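Local coordinates for protein cytochrome c (Shewanella violacea, PDB 6A3L) that carries a covalently bound heme c and probably transfers electrons, as a cytochrome c', at residues A73-W76 with T77-D81; A84-V87 with S88-N92. All coordinates share one frame; numbering follows the deposited sequence.

Interaction 1: A73-W76 with T77-D81; sequences AKIW and TDKSD
Thr77 and Asp78 both donate to the carbonyl oxygen of Lys74. The hydroxyl Thr77 OG1 gives one bond to Lys74 O at 3.0 Å. The backbone Asp78 N gives the other to Lys74 O at 3.2 Å, moderately bent at N-H...O 145°. The two donors come from the same face of the carbonyl plane, each tilted out of it. OG1 can turn back to the oxygen because it stands between the backbone N and the carbonyl carbon of Thr77 (chi1 68°). Lys74 CG also lies near this hydroxyl, while the amine NZ leads off to Val125 O of helix 105-126.

One residue along, the pattern breaks. Lys79 N is 2.9 Å from Ile75 O, but the angle is too poor for a hydrogen bond. Asp78 takes the N-cap position of helix 79-99. Behind the junction, Trp76 N bonds to Ala73 O. Ahead of it, Asp81 N makes a weak bond to Asp78 O, and Asp81 OD1 is hydrogen-bonded with Tyr126 OH of helix 105-126.

The other side of the turn is mainly apolar. Ile75 CG2 lies over the centre of one Trp76 ring face, about 4.0 Å above the plane, and Ala73 CA sits at the ring edge. The bent chain of Lys79 crosses at a slant. Its CD is 4.2 Å from Ile75 CG2, and its CE is 4.1 Å from Trp76 NE1. Both polar ends are paired outside the turn: Trp76 NE1 with Phe60 O, and Lys79 NZ with Asp83 in a salt bridge. Ile75 also touches the heme c.

The chemistry implies a corner in which one carbonyl, Lys74 O, accepts two donors, with the aliphatic part of a lysine bridging to the tryptophan and its charge probably balanced by Asp83.

Interaction 2: A84-V87 with S88-N92; sequences AKMV and SLQDN. With HEC (heme c), chain C.
Met86 and Leu89 lie side by side on helix 79-99 and meet the flat heme c at its periphery, not over its centre. Met86 CE and Leu89 CD2 are both raised from the porphyrin plane, on the same side of it. CE touches the substituent carbon HEC CBC at 3.5 Å. Leu89 CD2 meets the methyl HEC CMC, also at 3.5 Å, while Leu89 CD1 lies near HEC CAB. Lys85 adds its CB beside HEC CBC. The other flat group is the Gln90 amide. One of its faces is turned onto the preceding helical turn, where Met86 O and Val87 CA lie beneath it. Gln90 CD is 3.7 Å from Met86 O.

Met86 and Leu89 also touch each other, SD to CD2 at 3.9 Å. The Met86 chain leaves with CG anti to the backbone N (chi1 -164°), then bends twice, which brings SD and CE against HEC CBC. Phe17 and Met20 of helix 6-31 pack against this pair.

The backbone is regular alpha helix. Ser88 N bonds to Ala84 O, Leu89 N to Lys85 O, and Gln90 N to Met86 O. Asp91 N to Val87 O is the straightest, 2.9 Å at N-H...O 165°.

On the flank, the Gln90 chain runs extended beyond CG, and NE2 makes a weak hydrogen bond to Ser53 O at the end of helix 39-53. Replacing Gln90 with an alanine would probably leave Ser53 O without this weak donor and uncover the side of Met86 CG.

The heme contacts of Lys85, Met86 and Leu89 described here are made by carbon and sulfur. That implies an apolar wall beside the macrocycle, consistent with a cytochrome c' heme pocket. The backbone N-H groups of residues 88 to 91 are satisfied by the helix's own carbonyls, while Gln90 and Asn92 use weak partners outside this stretch.

Following the chain from the N terminus, interaction 1 comes first. It closes the short turn between helix 74-77 and helix 79-99. Interaction 2 follows in series, wholly within helix 79-99. The two neither nest nor cross, and neither closes a long loop. Their centres lie about 15 Å apart; both use helix 79-99, and no other touch joins them. Interaction 1 lies at the start of that helix, at the protein surface, next to the loop with Phe60 and Asp65 and to helix 105-126. Interaction 2 carries the same helix further into the bundle, against helices 6-31 and 105-126. Both contribute residues to the heme c pocket.

Interaction 1: A73-W76 with T77-D81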
# COMPACT_ATOMS: atom_id res chain seq x y z
N ALA A 73 -10.78 -21.71 -1.72
CA ALA A 73 -9.97 -22.56 -0.85
C ALA A 73 -8.87 -23.28 -1.62
O ALA A 73 -7.85 -23.64 -1.03
CB ALA A 73 -10.85 -23.57 -0.12
N LYS A 74 -9.03 -23.45 -2.93
CA LYS A 74 -8.00 -24.08 -3.75
C LYS A 74 -6.66 -23.36 -3.65
O LYS A 74 -5.63 -23.96 -3.97
CB LYS A 74 -8.48 -24.15 -5.20
CG LYS A 74 -7.53 -24.87 -6.17
CD LYS A 74 -8.02 -24.83 -7.63
CE LYS A 74 -8.84 -23.58 -7.89
NZ LYS A 74 -9.22 -23.39 -9.31
N ILE A 75 -6.65 -22.13 -3.14
CA ILE A 75 -5.38 -21.41 -2.96
C ILE A 75 -4.44 -22.22 -2.08
O ILE A 75 -3.25 -22.36 -2.40
CB ILE A 75 -5.63 -20.01 -2.37
CG1 ILE A 75 -6.31 -19.09 -3.39
CG2 ILE A 75 -4.34 -19.42 -1.76
CD1 ILE A 75 -6.60 -17.72 -2.86
N TRP A 76 -4.95 -22.78 -0.98
CA TRP A 76 -4.14 -23.46 0.01
C TRP A 76 -3.88 -24.94 -0.29
O TRP A 76 -2.93 -25.51 0.26
CB TRP A 76 -4.78 -23.31 1.40
CG TRP A 76 -4.75 -21.88 1.84
CD1 TRP A 76 -3.71 -21.24 2.44
CD2 TRP A 76 -5.80 -20.92 1.70
NE1 TRP A 76 -4.05 -19.93 2.69
CE2 TRP A 76 -5.33 -19.71 2.26
CE3 TRP A 76 -7.10 -20.96 1.18
CZ2 TRP A 76 -6.11 -18.55 2.30
CZ3 TRP A 76 -7.87 -19.81 1.22
CH2 TRP A 76 -7.38 -18.61 1.78
N THR A 77 -4.72 -25.58 -1.11
CA THR A 77 -4.36 -26.91 -1.62
C THR A 77 -3.22 -26.82 -2.62
O THR A 77 -2.50 -27.81 -2.83
CB THR A 77 -5.57 -27.59 -2.25
OG1 THR A 77 -5.95 -26.89 -3.45
CG2 THR A 77 -6.75 -27.64 -1.26
N ASP A 78 -3.06 -25.68 -3.28
CA ASP A 78 -1.93 -25.47 -4.19
C ASP A 78 -1.12 -24.22 -3.84
O ASP A 78 -0.69 -23.48 -4.74
CB ASP A 78 -2.41 -25.41 -5.64
CG ASP A 78 -1.37 -25.91 -6.61
OD1 ASP A 78 -0.16 -25.90 -6.25
OD2 ASP A 78 -1.76 -26.34 -7.71
N LYS A 79 -0.85 -24.00 -2.55
CA LYS A 79 -0.20 -22.76 -2.10
C LYS A 79 1.14 -22.53 -2.79
O LYS A 79 1.52 -21.38 -3.04
CB LYS A 79 -0.02 -22.82 -0.58
CG LYS A 79 0.41 -21.52 0.07
CD LYS A 79 -0.56 -20.39 -0.23
CE LYS A 79 -0.43 -19.28 0.81
NZ LYS A 79 1.00 -18.92 1.04
N SER A 80 1.85 -23.60 -3.12
CA SER A 80 3.12 -23.47 -3.82
C SER A 80 2.96 -22.70 -5.13
O SER A 80 3.72 -21.76 -5.41
CB SER A 80 3.71 -24.87 -4.06
OG SER A 80 5.00 -24.78 -4.59
N ASP A 81 1.96 -23.07 -5.94
CA ASP A 81 1.72 -22.41 -7.22
C ASP A 81 1.18 -20.99 -7.04
O ASP A 81 1.51 -20.08 -7.83
CB ASP A 81 0.74 -23.23 -8.07
CG ASP A 81 0.31 -22.51 -9.33
OD1 ASP A 81 -0.89 -22.14 -9.43
OD2 ASP A 81 1.16 -22.31 -10.21

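Interaction 2: A84-V87 with S88-N92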
# COMPACT_ATOMS: atom_id res chain seq x y z
N ALA A 84 3.97 -18.67 -6.31
CA ALA A 84 4.72 -18.45 -7.54
C ALA A 84 4.07 -17.37 -8.39
O ALA A 84 4.76 -16.46 -8.88
CB ALA A 84 4.82 -19.76 -8.31
N LYS A 85 2.75 -17.43 -8.57
CA LYS A 85 2.06 -16.40 -9.35
C LYS A 85 2.25 -15.03 -8.71
O LYS A 85 2.45 -14.03 -9.42
CB LYS A 85 0.58 -16.74 -9.48
CG LYS A 85 0.31 -18.03 -10.28
CD LYS A 85 -1.18 -18.34 -10.40
CE LYS A 85 -1.42 -19.55 -11.27
NZ LYS A 85 -0.88 -19.37 -12.64
N MET A 86 2.17 -14.96 -7.38
CA MET A 86 2.38 -13.69 -6.70
C MET A 86 3.80 -13.19 -6.89
O MET A 86 4.02 -11.99 -7.13
CB MET A 86 2.05 -13.83 -5.20
CG MET A 86 1.88 -12.48 -4.53
SD MET A 86 0.35 -11.73 -5.12
CE MET A 86 -0.86 -12.63 -4.15
N VAL A 87 4.78 -14.09 -6.80
CA VAL A 87 6.16 -13.68 -7.03
C VAL A 87 6.32 -13.14 -8.45
O VAL A 87 7.04 -12.15 -8.68
CB VAL A 87 7.13 -14.85 -6.78
CG1 VAL A 87 8.56 -14.44 -7.10
CG2 VAL A 87 7.03 -15.33 -5.35
N SER A 88 5.64 -13.77 -9.42
CA SER A 88 5.66 -13.27 -10.79
C SER A 88 5.02 -11.89 -10.90
O SER A 88 5.50 -11.03 -11.65
CB SER A 88 4.94 -14.25 -11.72
OG SER A 88 5.81 -15.25 -12.17
N LEU A 89 3.91 -11.67 -10.18
CA LEU A 89 3.32 -10.34 -10.18
C LEU A 89 4.34 -9.31 -9.74
O LEU A 89 4.41 -8.21 -10.31
CB LEU A 89 2.09 -10.30 -9.27
CG LEU A 89 1.40 -8.93 -9.10
CD1 LEU A 89 0.70 -8.45 -10.38
CD2 LEU A 89 0.43 -8.99 -7.96
N GLN A 90 5.14 -9.64 -8.72
CA GLN A 90 6.17 -8.72 -8.25
C GLN A 90 7.22 -8.49 -9.32
O GLN A 90 7.55 -7.34 -9.64
CB GLN A 90 6.79 -9.27 -6.97
CG GLN A 90 5.79 -9.37 -5.82
CD GLN A 90 6.25 -10.28 -4.71
OE1 GLN A 90 7.35 -10.84 -4.75
NE2 GLN A 90 5.41 -10.43 -3.68
N ASP A 91 7.73 -9.57 -9.92
CA ASP A 91 8.74 -9.41 -10.96
C ASP A 91 8.20 -8.59 -12.13
O ASP A 91 8.88 -7.69 -12.62
CB ASP A 91 9.24 -10.78 -11.44
CG ASP A 91 10.10 -11.50 -10.38
OD1 ASP A 91 10.36 -10.90 -9.31
OD2 ASP A 91 10.56 -12.63 -10.64
N ASN A 92 6.97 -8.89 -12.57
CA ASN A 92 6.36 -8.11 -13.64
C ASN A 92 6.12 -6.66 -13.23
O ASN A 92 6.25 -5.75 -14.06
CB ASN A 92 5.04 -8.74 -14.07
CG ASN A 92 5.24 -10.09 -14.71
OD1 ASN A 92 6.37 -10.54 -14.90
ND2 ASN A 92 4.14 -10.74 -15.05
FE HEC C . -6.11 -9.64 -7.24
CHA HEC C . -8.79 -9.61 -5.03
CHB HEC C . -6.85 -6.44 -8.18
CHC HEC C . -3.07 -9.37 -8.92
CHD HEC C . -5.28 -12.75 -6.19
NA HEC C . -7.54 -8.30 -6.68
C1A HEC C . -8.57 -8.50 -5.79
C2A HEC C . -9.38 -7.32 -5.81
C3A HEC C . -8.85 -6.44 -6.67
C4A HEC C . -7.67 -7.03 -7.24
CMA HEC C . -9.41 -5.03 -7.01
CAA HEC C . -10.64 -7.11 -4.95
CBA HEC C . -10.11 -6.65 -3.58
CGA HEC C . -11.29 -6.15 -2.79
O1A HEC C . -11.61 -4.95 -2.97
O2A HEC C . -11.91 -6.93 -2.01
NB HEC C . -5.08 -8.14 -8.32
C1B HEC C . -5.66 -6.93 -8.66
C2B HEC C . -4.79 -6.27 -9.62
C3B HEC C . -3.74 -7.08 -9.86
C4B HEC C . -3.90 -8.26 -9.03
CMB HEC C . -5.12 -4.89 -10.23
CAB HEC C . -2.53 -6.80 -10.79
CBB HEC C . -2.01 -5.56 -10.91
NC HEC C . -4.48 -10.81 -7.47
C1C HEC C . -3.36 -10.55 -8.25
C2C HEC C . -2.53 -11.74 -8.25
C3C HEC C . -3.14 -12.70 -7.52
C4C HEC C . -4.37 -12.11 -7.00
CMC HEC C . -1.20 -11.86 -9.03
CAC HEC C . -2.66 -14.14 -7.22
CBC HEC C . -1.36 -14.44 -7.05
ND HEC C . -6.90 -10.92 -5.85
C1D HEC C . -6.38 -12.18 -5.60
C2D HEC C . -7.22 -12.81 -4.61
C3D HEC C . -8.20 -11.95 -4.28
C4D HEC C . -8.02 -10.75 -5.06
CMD HEC C . -6.98 -14.23 -4.06
CAD HEC C . -9.32 -12.19 -3.25
CBD HEC C . -9.06 -11.42 -1.94
CGD HEC C . -10.19 -11.68 -0.97
O1D HEC C . -11.33 -11.23 -1.23
O2D HEC C . -9.96 -12.33 0.07